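Local coordinates for protein DNA methyltransferase (Nicotiana tabacum, PDB 4ONQ) that probably methylates cytosine at C5 in DNA with S-adenosylmethionine as donor, this chain being its catalytic domain with sinefungin bound, at residues 100-105 / 111-116; 136-141 / 172-177; 308-313 / 339-344; 80-85 / 217-222. The protein carries 5 engineered substitutions. All coordinates share one frame; numbering follows the deposited sequence.

Interaction 1: 100-105 / 111-116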
# COMPACT_ATOMS: atom_id res chain seq x y z
N ARG A 100 5.85 15.22 -1.71
CA ARG A 100 5.57 14.56 -2.97
C ARG A 100 6.73 14.61 -3.97
O ARG A 100 6.62 14.06 -5.06
CB ARG A 100 4.27 15.10 -3.59
CG ARG A 100 3.02 14.55 -2.89
CD ARG A 100 1.73 15.18 -3.41
NE ARG A 100 1.35 14.69 -4.73
CZ ARG A 100 1.50 15.39 -5.86
NH1 ARG A 100 2.02 16.61 -5.83
NH2 ARG A 100 1.12 14.86 -7.02
N THR A 101 7.83 15.24 -3.59
CA THR A 101 9.03 15.15 -4.41
C THR A 101 10.15 14.48 -3.63
O THR A 101 10.17 14.53 -2.40
CB THR A 101 9.53 16.53 -4.89
OG1 THR A 101 9.74 17.38 -3.76
CG2 THR A 101 8.52 17.16 -5.83
N ILE A 102 11.06 13.84 -4.37
CA ILE A 102 12.24 13.22 -3.78
C ILE A 102 12.97 14.19 -2.88
O ILE A 102 13.32 13.87 -1.75
CB ILE A 102 13.20 12.74 -4.88
CG1 ILE A 102 12.59 11.58 -5.66
CG2 ILE A 102 14.54 12.33 -4.28
CD1 ILE A 102 13.22 11.34 -7.01
N HIS A 103 13.16 15.39 -3.35
CA HIS A 103 13.82 16.40 -2.60
C HIS A 103 13.13 16.79 -1.35
O HIS A 103 13.80 17.13 -0.40
CB HIS A 103 14.06 17.62 -3.43
CG HIS A 103 15.12 17.44 -4.45
ND1 HIS A 103 15.23 18.22 -5.51
CD2 HIS A 103 16.15 16.53 -4.52
CE1 HIS A 103 16.26 17.83 -6.24
NE2 HIS A 103 16.82 16.80 -5.63
N GLU A 104 11.81 16.87 -1.34
CA GLU A 104 11.12 17.11 -0.09
C GLU A 104 11.22 15.95 0.88
O GLU A 104 11.45 16.16 2.04
CB GLU A 104 9.65 17.55 -0.27
CG GLU A 104 9.27 18.14 -1.62
CD GLU A 104 7.91 18.82 -1.63
OE1 GLU A 104 7.86 20.04 -1.50
OE2 GLU A 104 6.89 18.15 -1.78
N ALA A 105 11.03 14.74 0.39
CA ALA A 105 11.08 13.56 1.23
C ALA A 105 12.43 13.23 1.81
O ALA A 105 12.54 12.83 2.92
CB ALA A 105 10.46 12.37 0.53
N LYS A 111 21.14 18.04 -1.98
CA LYS A 111 22.38 18.72 -2.18
C LYS A 111 23.33 18.06 -3.16
O LYS A 111 24.15 18.71 -3.76
CB LYS A 111 23.07 18.86 -0.85
CG LYS A 111 24.39 19.53 -0.94
CD LYS A 111 24.94 19.79 0.41
CE LYS A 111 26.33 20.38 0.34
NZ LYS A 111 26.44 21.77 -0.14
N TRP A 112 23.19 16.78 -3.34
CA TRP A 112 24.05 16.05 -4.27
C TRP A 112 23.32 15.58 -5.53
O TRP A 112 23.87 14.83 -6.32
CB TRP A 112 24.74 14.88 -3.55
CG TRP A 112 25.43 15.34 -2.32
CD1 TRP A 112 25.11 15.05 -1.03
CD2 TRP A 112 26.55 16.24 -2.27
NE1 TRP A 112 25.97 15.69 -0.17
CE2 TRP A 112 26.86 16.43 -0.90
CE3 TRP A 112 27.32 16.89 -3.23
CZ2 TRP A 112 27.92 17.24 -0.49
CZ3 TRP A 112 28.37 17.70 -2.82
CH2 TRP A 112 28.65 17.87 -1.46
N TRP A 113 22.09 16.04 -5.70
CA TRP A 113 21.32 15.69 -6.89
C TRP A 113 21.83 16.47 -8.10
O TRP A 113 21.78 17.70 -8.12
CB TRP A 113 19.82 15.95 -6.68
CG TRP A 113 18.95 15.03 -7.48
CD1 TRP A 113 18.56 15.17 -8.78
CD2 TRP A 113 18.36 13.80 -7.02
NE1 TRP A 113 17.77 14.12 -9.16
CE2 TRP A 113 17.63 13.26 -8.10
CE3 TRP A 113 18.38 13.10 -5.80
CZ2 TRP A 113 16.93 12.05 -8.01
CZ3 TRP A 113 17.69 11.90 -5.71
CH2 TRP A 113 16.97 11.39 -6.81
N PRO A 114 22.35 15.76 -9.11
CA PRO A 114 22.87 16.43 -10.31
C PRO A 114 21.74 17.10 -11.08
O PRO A 114 20.63 16.57 -11.13
CB PRO A 114 23.45 15.27 -11.13
CG PRO A 114 23.58 14.12 -10.18
CD PRO A 114 22.49 14.30 -9.18
N SER A 115 22.03 18.25 -11.68
CA SER A 115 21.04 18.97 -12.47
C SER A 115 20.52 18.13 -13.65
O SER A 115 19.41 18.33 -14.12
CB SER A 115 21.62 20.29 -12.99
OG SER A 115 22.79 20.05 -13.76
N TRP A 116 21.34 17.18 -14.10
CA TRP A 116 20.97 16.36 -15.25
C TRP A 116 20.12 15.14 -14.88
O TRP A 116 19.73 14.36 -15.76
CB TRP A 116 22.21 15.94 -16.04
CG TRP A 116 23.27 15.27 -15.21
CD1 TRP A 116 24.32 15.87 -14.59
CD2 TRP A 116 23.39 13.87 -14.93
NE1 TRP A 116 25.09 14.94 -13.93
CE2 TRP A 116 24.54 13.70 -14.13
CE3 TRP A 116 22.64 12.74 -15.28
CZ2 TRP A 116 24.95 12.45 -13.67
CZ3 TRP A 116 23.05 11.50 -14.82
CH2 TRP A 116 24.20 11.37 -14.02

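Interaction 2: 136-141 / 172-177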
# COMPACT_ATOMS: atom_id res chain seq x y z
N ASN A 136 28.83 0.97 -7.56
CA ASN A 136 30.23 1.12 -7.92
C ASN A 136 30.37 1.44 -9.41
O ASN A 136 31.08 2.37 -9.79
CB ASN A 136 31.00 -0.15 -7.58
CG ASN A 136 32.50 0.06 -7.62
OD1 ASN A 136 33.00 1.13 -7.27
ND2 ASN A 136 33.23 -0.96 -8.05
N ARG A 137 29.68 0.67 -10.25
CA ARG A 137 29.69 0.94 -11.68
C ARG A 137 29.25 2.38 -11.96
O ARG A 137 29.84 3.05 -12.81
CB ARG A 137 28.79 -0.04 -12.45
CG ARG A 137 29.19 -1.51 -12.34
CD ARG A 137 30.70 -1.72 -12.44
NE ARG A 137 31.28 -1.10 -13.62
CZ ARG A 137 32.58 -1.07 -13.89
NH1 ARG A 137 33.45 -1.65 -13.07
NH2 ARG A 137 33.02 -0.48 -15.00
N ILE A 138 28.24 2.85 -11.24
CA ILE A 138 27.72 4.20 -11.44
C ILE A 138 28.73 5.25 -11.00
O ILE A 138 29.01 6.23 -11.72
CB ILE A 138 26.36 4.38 -10.73
CG1 ILE A 138 25.30 3.52 -11.43
CG2 ILE A 138 25.93 5.83 -10.75
CD1 ILE A 138 23.93 3.64 -10.82
N ARG A 139 29.30 5.03 -9.81
CA ARG A 139 30.41 5.85 -9.33
C ARG A 139 31.50 6.00 -10.38
O ARG A 139 31.88 7.12 -10.70
CB ARG A 139 31.03 5.28 -8.05
CG ARG A 139 32.38 5.93 -7.72
CD ARG A 139 33.11 5.28 -6.56
NE ARG A 139 32.59 5.69 -5.26
CZ ARG A 139 32.94 6.80 -4.62
NH1 ARG A 139 33.82 7.63 -5.18
NH2 ARG A 139 32.42 7.09 -3.44
N LYS A 140 32.00 4.89 -10.93
CA LYS A 140 33.10 4.95 -11.89
C LYS A 140 32.68 5.60 -13.21
O LYS A 140 33.46 6.31 -13.84
CB LYS A 140 33.70 3.56 -12.14
CG LYS A 140 34.46 3.02 -10.93
CD LYS A 140 35.15 1.71 -11.25
CE LYS A 140 35.81 1.10 -10.02
NZ LYS A 140 36.83 2.00 -9.41
N ALA A 141 31.44 5.36 -13.61
CA ALA A 141 30.90 5.97 -14.82
C ALA A 141 30.82 7.50 -14.74
O ALA A 141 31.04 8.18 -15.74
CB ALA A 141 29.53 5.38 -15.15
N ASN A 172 29.18 11.69 -6.86
CA ASN A 172 29.52 10.38 -7.42
C ASN A 172 28.94 9.19 -6.66
O ASN A 172 29.26 8.04 -6.98
CB ASN A 172 31.04 10.19 -7.55
CG ASN A 172 31.68 11.26 -8.41
OD1 ASN A 172 31.07 11.77 -9.34
ND2 ASN A 172 32.94 11.58 -8.11
N LYS A 173 28.09 9.44 -5.67
CA LYS A 173 27.55 8.36 -4.86
C LYS A 173 26.03 8.25 -4.92
O LYS A 173 25.31 9.10 -4.39
CB LYS A 173 27.99 8.49 -3.41
CG LYS A 173 29.49 8.58 -3.22
CD LYS A 173 29.87 8.37 -1.77
CE LYS A 173 29.21 9.41 -0.89
NZ LYS A 173 29.39 9.08 0.54
N VAL A 174 25.55 7.19 -5.57
CA VAL A 174 24.14 6.83 -5.47
C VAL A 174 24.01 5.66 -4.52
O VAL A 174 24.97 4.92 -4.30
CB VAL A 174 23.52 6.43 -6.82
CG1 VAL A 174 23.40 7.64 -7.74
CG2 VAL A 174 24.32 5.32 -7.46
N ALA A 175 22.82 5.50 -3.97
CA ALA A 175 22.56 4.45 -3.00
C ALA A 175 21.13 3.97 -3.15
O ALA A 175 20.24 4.72 -3.54
CB ALA A 175 22.80 4.97 -1.60
N PRO A 176 20.89 2.69 -2.83
CA PRO A 176 19.49 2.29 -2.71
C PRO A 176 18.86 2.95 -1.48
O PRO A 176 19.60 3.38 -0.58
CB PRO A 176 19.57 0.78 -2.53
CG PRO A 176 20.94 0.54 -1.93
CD PRO A 176 21.83 1.60 -2.50
N LEU A 177 17.54 3.06 -1.45
CA LEU A 177 16.85 3.55 -0.27
C LEU A 177 17.13 2.66 0.94
O LEU A 177 17.14 1.43 0.81
CB LEU A 177 15.34 3.58 -0.51
CG LEU A 177 14.87 4.49 -1.64
CD1 LEU A 177 13.49 4.07 -2.10
CD2 LEU A 177 14.89 5.95 -1.18

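Interaction 3: 308-313 / 339-344. Engineered in segment 339-344: S339 (natural residue Tyr), S340 (natural residue Asp).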
# COMPACT_ATOMS: atom_id res chain seq x y z
N ASP A 308 -17.22 -5.34 9.80
CA ASP A 308 -17.61 -4.10 9.15
C ASP A 308 -16.85 -3.94 7.84
O ASP A 308 -17.40 -3.52 6.83
CB ASP A 308 -17.36 -2.91 10.08
CG ASP A 308 -18.13 -3.02 11.39
OD1 ASP A 308 -17.52 -2.80 12.46
OD2 ASP A 308 -19.34 -3.31 11.34
N LEU A 309 -15.57 -4.29 7.88
CA LEU A 309 -14.71 -4.17 6.71
C LEU A 309 -13.87 -5.43 6.53
O LEU A 309 -13.26 -5.93 7.48
CB LEU A 309 -13.79 -2.95 6.87
CG LEU A 309 -12.68 -2.78 5.83
CD1 LEU A 309 -13.25 -2.55 4.44
CD2 LEU A 309 -11.75 -1.65 6.22
N VAL A 310 -13.84 -5.96 5.31
CA VAL A 310 -12.85 -6.97 4.96
C VAL A 310 -11.93 -6.40 3.90
O VAL A 310 -12.39 -5.86 2.89
CB VAL A 310 -13.48 -8.33 4.56
CG1 VAL A 310 -14.93 -8.17 4.17
CG2 VAL A 310 -12.66 -9.01 3.47
N ILE A 311 -10.64 -6.48 4.13
CA ILE A 311 -9.68 -5.83 3.29
C ILE A 311 -8.51 -6.76 3.02
O ILE A 311 -8.04 -7.40 3.90
CB ILE A 311 -9.22 -4.51 3.94
CG1 ILE A 311 -8.09 -3.86 3.19
CG2 ILE A 311 -8.77 -4.75 5.35
CD1 ILE A 311 -7.76 -2.49 3.67
N GLY A 312 -8.10 -6.83 1.77
CA GLY A 312 -6.97 -7.61 1.38
C GLY A 312 -6.20 -7.08 0.21
O GLY A 312 -6.72 -6.43 -0.62
N GLY A 313 -4.94 -7.40 0.16
CA GLY A 313 -4.03 -6.87 -0.83
C GLY A 313 -3.45 -7.94 -1.70
O GLY A 313 -3.95 -9.02 -1.78
N SER A 339 -8.82 -16.30 -5.02
CA SER A 339 -10.00 -17.09 -4.89
C SER A 339 -10.30 -17.28 -3.47
O SER A 339 -11.42 -17.35 -3.08
CB SER A 339 -9.80 -18.44 -5.54
OG SER A 339 -9.58 -18.29 -6.92
N SER A 340 -9.26 -17.40 -2.69
CA SER A 340 -9.45 -17.49 -1.25
C SER A 340 -10.10 -16.22 -0.71
O SER A 340 -11.02 -16.29 0.12
CB SER A 340 -8.11 -17.75 -0.55
OG SER A 340 -7.61 -19.03 -0.87
N TYR A 341 -9.64 -15.07 -1.19
CA TYR A 341 -10.23 -13.81 -0.79
C TYR A 341 -11.72 -13.78 -1.11
O TYR A 341 -12.55 -13.43 -0.27
CB TYR A 341 -9.53 -12.63 -1.47
CG TYR A 341 -10.11 -11.28 -1.11
CD1 TYR A 341 -9.59 -10.55 -0.05
CD2 TYR A 341 -11.16 -10.74 -1.83
CE1 TYR A 341 -10.11 -9.32 0.28
CE2 TYR A 341 -11.70 -9.51 -1.49
CZ TYR A 341 -11.16 -8.81 -0.44
OH TYR A 341 -11.69 -7.58 -0.11
N VAL A 342 -12.06 -14.16 -2.34
CA VAL A 342 -13.44 -14.15 -2.80
C VAL A 342 -14.33 -15.10 -2.00
O VAL A 342 -15.41 -14.73 -1.55
CB VAL A 342 -13.52 -14.49 -4.30
CG1 VAL A 342 -14.97 -14.56 -4.77
CG2 VAL A 342 -12.74 -13.47 -5.10
N ARG A 343 -13.84 -16.33 -1.82
CA ARG A 343 -14.54 -17.35 -1.05
C ARG A 343 -14.87 -16.82 0.34
O ARG A 343 -16.01 -16.93 0.81
CB ARG A 343 -13.67 -18.60 -0.92
CG ARG A 343 -14.37 -19.80 -0.32
CD ARG A 343 -13.37 -20.85 0.18
NE ARG A 343 -12.94 -20.57 1.55
CZ ARG A 343 -11.67 -20.39 1.91
NH1 ARG A 343 -10.70 -20.46 1.01
NH2 ARG A 343 -11.37 -20.15 3.18
N ILE A 344 -13.87 -16.23 0.98
CA ILE A 344 -14.04 -15.75 2.34
C ILE A 344 -14.99 -14.55 2.43
O ILE A 344 -15.86 -14.51 3.31
CB ILE A 344 -12.68 -15.44 2.99
CG1 ILE A 344 -11.92 -16.75 3.21
CG2 ILE A 344 -12.85 -14.69 4.30
CD1 ILE A 344 -10.71 -16.61 4.07

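Interaction 4: 80-85 / 217-222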
# COMPACT_ATOMS: atom_id res chain seq x y z
N ARG A 80 -2.14 1.02 -8.92
CA ARG A 80 -2.93 -0.04 -8.41
C ARG A 80 -4.36 0.10 -8.85
O ARG A 80 -4.82 1.16 -9.18
CB ARG A 80 -2.79 -0.12 -6.89
CG ARG A 80 -1.42 -0.50 -6.38
CD ARG A 80 -1.26 -2.00 -6.41
NE ARG A 80 0.06 -2.46 -6.06
CZ ARG A 80 1.13 -2.28 -6.80
NH1 ARG A 80 2.29 -2.73 -6.40
NH2 ARG A 80 1.04 -1.67 -7.95
N GLY A 81 -5.03 -1.02 -8.86
CA GLY A 81 -6.47 -1.08 -9.05
C GLY A 81 -7.14 -1.55 -7.77
O GLY A 81 -6.76 -2.59 -7.20
N TYR A 82 -8.11 -0.78 -7.29
CA TYR A 82 -8.83 -1.12 -6.07
C TYR A 82 -10.30 -1.41 -6.35
O TYR A 82 -11.03 -0.55 -6.84
CB TYR A 82 -8.74 0.03 -5.05
CG TYR A 82 -7.33 0.46 -4.73
CD1 TYR A 82 -6.64 -0.08 -3.64
CD2 TYR A 82 -6.68 1.41 -5.50
CE1 TYR A 82 -5.34 0.32 -3.34
CE2 TYR A 82 -5.39 1.81 -5.21
CZ TYR A 82 -4.73 1.27 -4.13
OH TYR A 82 -3.44 1.68 -3.86
N ILE A 83 -10.73 -2.63 -6.05
CA ILE A 83 -12.13 -2.99 -6.17
C ILE A 83 -12.77 -2.85 -4.80
O ILE A 83 -12.34 -3.50 -3.85
CB ILE A 83 -12.30 -4.45 -6.62
CG1 ILE A 83 -11.52 -4.71 -7.90
CG2 ILE A 83 -13.78 -4.78 -6.78
CD1 ILE A 83 -12.32 -4.49 -9.16
N HIS A 84 -13.80 -2.02 -4.68
CA HIS A 84 -14.44 -1.83 -3.39
C HIS A 84 -15.91 -1.42 -3.51
O HIS A 84 -16.39 -1.09 -4.59
CB HIS A 84 -13.67 -0.81 -2.56
CG HIS A 84 -13.54 0.53 -3.20
ND1 HIS A 84 -14.47 1.53 -3.01
CD2 HIS A 84 -12.60 1.03 -4.04
CE1 HIS A 84 -14.10 2.60 -3.70
NE2 HIS A 84 -12.97 2.32 -4.33
N ASN A 85 -16.61 -1.45 -2.38
CA ASN A 85 -18.01 -1.05 -2.32
C ASN A 85 -18.23 0.09 -1.33
O ASN A 85 -19.30 0.21 -0.73
CB ASN A 85 -18.90 -2.25 -1.98
CG ASN A 85 -18.61 -2.83 -0.60
OD1 ASN A 85 -17.64 -2.45 0.06
ND2 ASN A 85 -19.45 -3.77 -0.17
N ALA A 217 -5.75 5.13 3.15
CA ALA A 217 -6.44 5.91 4.17
C ALA A 217 -7.38 6.91 3.52
O ALA A 217 -8.47 7.16 4.03
CB ALA A 217 -5.46 6.62 5.07
N TYR A 218 -6.95 7.48 2.40
CA TYR A 218 -7.81 8.38 1.65
C TYR A 218 -9.09 7.66 1.25
O TYR A 218 -10.18 8.23 1.33
CB TYR A 218 -7.11 8.94 0.42
CG TYR A 218 -7.95 9.91 -0.39
CD1 TYR A 218 -8.23 11.19 0.09
CD2 TYR A 218 -8.44 9.55 -1.64
CE1 TYR A 218 -8.98 12.08 -0.66
CE2 TYR A 218 -9.20 10.44 -2.38
CZ TYR A 218 -9.47 11.69 -1.89
OH TYR A 218 -10.22 12.57 -2.64
N HIS A 219 -8.97 6.40 0.82
CA HIS A 219 -10.19 5.66 0.49
C HIS A 219 -11.05 5.26 1.71
O HIS A 219 -12.27 5.34 1.67
CB HIS A 219 -9.89 4.45 -0.38
CG HIS A 219 -9.20 4.80 -1.66
ND1 HIS A 219 -8.40 3.91 -2.35
CD2 HIS A 219 -9.18 5.95 -2.37
CE1 HIS A 219 -7.92 4.50 -3.43
NE2 HIS A 219 -8.38 5.73 -3.47
N LEU A 220 -10.40 4.85 2.80
CA LEU A 220 -11.12 4.36 3.98
C LEU A 220 -11.67 5.48 4.85
O LEU A 220 -12.43 5.23 5.78
CB LEU A 220 -10.22 3.46 4.83
CG LEU A 220 -9.67 2.18 4.20
CD1 LEU A 220 -8.77 1.42 5.17
CD2 LEU A 220 -10.81 1.30 3.73
N SER A 221 -11.29 6.72 4.56
CA SER A 221 -11.65 7.85 5.42
C SER A 221 -13.16 8.01 5.56
O SER A 221 -13.64 8.50 6.59
CB SER A 221 -11.03 9.14 4.90
OG SER A 221 -11.59 9.51 3.65
N VAL A 222 -13.90 7.59 4.54
CA VAL A 222 -15.36 7.62 4.56
C VAL A 222 -15.95 6.76 5.68
O VAL A 222 -17.13 6.89 6.00
CB VAL A 222 -15.95 7.14 3.23
CG1 VAL A 222 -15.41 7.96 2.07
CG2 VAL A 222 -15.66 5.66 3.02

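Interaction 1: 100-105 / 111-116
H103 and W113 form a T-shaped (edge-to-face) aromatic pair, flanked by I102, where the short helix 102-105 faces the loop that follows helix 107-110, about 23 Å from the centre of the chain to the centre of the contact. The evidence lies in the rings: the imidazole and the five-membered ring of W113 have centroids 4.8 Å apart, and their planes stand at 89°. H103 supplies the edge and W113 the face. The leading atom is H103 NE2, 3.2 Å above the indole plane of W113 and displaced toward the rim, with W113 CG 3.3 Å away. With CG anti to the carbonyl carbon (chi1 -72°), the imidazole of H103 swings its far end to the loop. I102 takes the other half of the indole: its CG2 lies 3.5 Å from W113 CZ3, and its CD1 is 3.8 Å from W113 CH2. The two side chains cross at about a right angle; the isoleucine touches the benzo end of the indole, the histidine the pyrrole end. Rotation of the indole is further restrained by a hydrogen bond from NE1 to the carbonyl of D117, and W168 of strand 166-170 makes another edge-to-face pair with it. Replacing W113 with an alanine is likely to deprive H103 of its aromatic face, open a gap beside I102 and take from the D117 carbonyl the donor NE1. A tryptophan thus ties a helix to a nearby loop in the lobe outside the seven-stranded sheet, an architecture consistent with the target-recognition region of a cytosine-5 methyltransferase.

Interaction 2: 136-141 / 172-177
A beta-hairpin packed against a helix underlies this contact: I138 and R139 of helix 132-143 lie on N172, K173 and V174, which run from the turn into strand 173-176, the partner of strand 166-170. The backbones come closest at R139 and N172, whose CA atoms are 5.0 Å apart. There the N172 carbonyl oxygen receives a CA-H···O contact, with R139 CA 3.4 Å from N172 O and an angle of 135° at the hydrogen. The same oxygen lies over one face of the guanidinium of R139, whose chain leaves the helix with CG anti to the backbone N (chi1 166°) and then bends at chi3. R139 and K173 run side by side, and R139 NH2 rests 3.3 Å from K173 CG, touching methylenes while the charged ends stay apart. The polar end of R139 has its own mate, since NH1 forms a salt bridge with E143 one helical turn on. With a methionine in place of R139, E143 is likely to lose its salt-bridge partner, and the methylenes of K173 the guanidinium beside them. Next to these polar groups the apolar layer closes where I138 crosses V174 at about a right angle, CG2 of I138 lying 3.7 Å from CG2 of V174.

Interaction 3: 308-313 / 339-344
Y341 extends its ring from helix 337-352 with CG anti to the backbone N (chi1 180°) and the ring turned nearly perpendicular at chi2 (92°), which carries CE1 and OH straight to strand 309-312, to V310 and G312. Helix and strand run almost exactly antiparallel, the axes of strand 309-312 and helical segment 339-344 lying at 175° and 10.2 Å apart at closest approach, and the tyrosine side chain spans that gap. The ring works with one flank. Its CE1 lies 3.5 Å from the backbone nitrogen of G312, and the same atom is 3.7 Å from G312 CA, while the carbonyl carbon of I311 sits at the ring edge, near its plane. A beta carbon modelled on G312 would fall only 2.8 Å from CE1 of Y341, a clash, so the close approach depends on this position having no side chain. V310 comes in obliquely beside the ring, with CG2 4.1 Å from Y341 CE1. Around the pair, L236 and F40 of the neighbouring strands also touch Y341, and Y42 meets its ring.

Strand 309-312 is one of the parallel strands of a Rossmann-like class I methyltransferase sheet, and helix 337-352 returns across it. The strand leads toward C316, the predicted catalytic cysteine, which is not modelled. At 3.5 Å, Y341 OH and V310 O approach each other without qualifying as a hydrogen bond. Chemically, then, the buried contact rests on van der Waals packing of an aromatic flank against the backbone of G312 and a methyl of V310.

Interaction 4: 80-85 / 217-222
The ring of Y82 offers a face and that of H219 an edge: CE1 of H219 stands 3.9 Å above the plane of the Y82 ring, shifted toward its rim. CD2 of Y82 lies near the plane of the imidazole, at its edge. The ring centroids of Y82 and H219 are 5.2 Å apart with planes at 76°, which makes this an edge-to-face pair. The nearest atoms, Y82 CD2 and H219 CE1, are 3.9 Å apart, and Y82 CE2 is only slightly farther from H219 CE1, at 4.1 Å. Both side chains have CG anti to the carbonyl carbon; in H219 (chi1 -58°) this throws the imidazole out from helix 213-220 and across the tyrosine from strand 79-84.

The imidazole is held by more than the stack. ND1 of H219 is hydrogen-bonded to the hydroxyl of Y41 on the adjoining strand 39-45, and the Y41 ring also meets that of Y82, so the three residues brace one another. E66 and V68 of strand 66-69 touch H219 too. The contact thus lays the helix on one end of the mixed sheet of this methyltransferase domain. Because CE1 lies between two ring nitrogens, its C-H is relatively polarised, and its approach to the tyrosine face is likely to carry a weak electrostatic attraction besides dispersion, probably a stronger one should the imidazole be protonated.

In the fold
Interactions 3 and 4 are built on the same mixed sheet, with centres 14 Å apart, and they touch directly: L309 CD2 lies 4.0 Å from L220 CD2. They are also the two nearer the ligand: G312 of interaction 3 is about 6 Å from sinefungin, and the side chain of Y82 in interaction 4 about 10 Å. Interactions 1 and 2 sit together elsewhere, their centres 15 Å apart and their nearest atoms about 6 Å. W168 of strand 166-170 bridges them, reaching W113 in one and V174 in the other. This second pair lies inside the chain loop closed by interaction 4, and its centres are 39 and 42 Å from that of interaction 3.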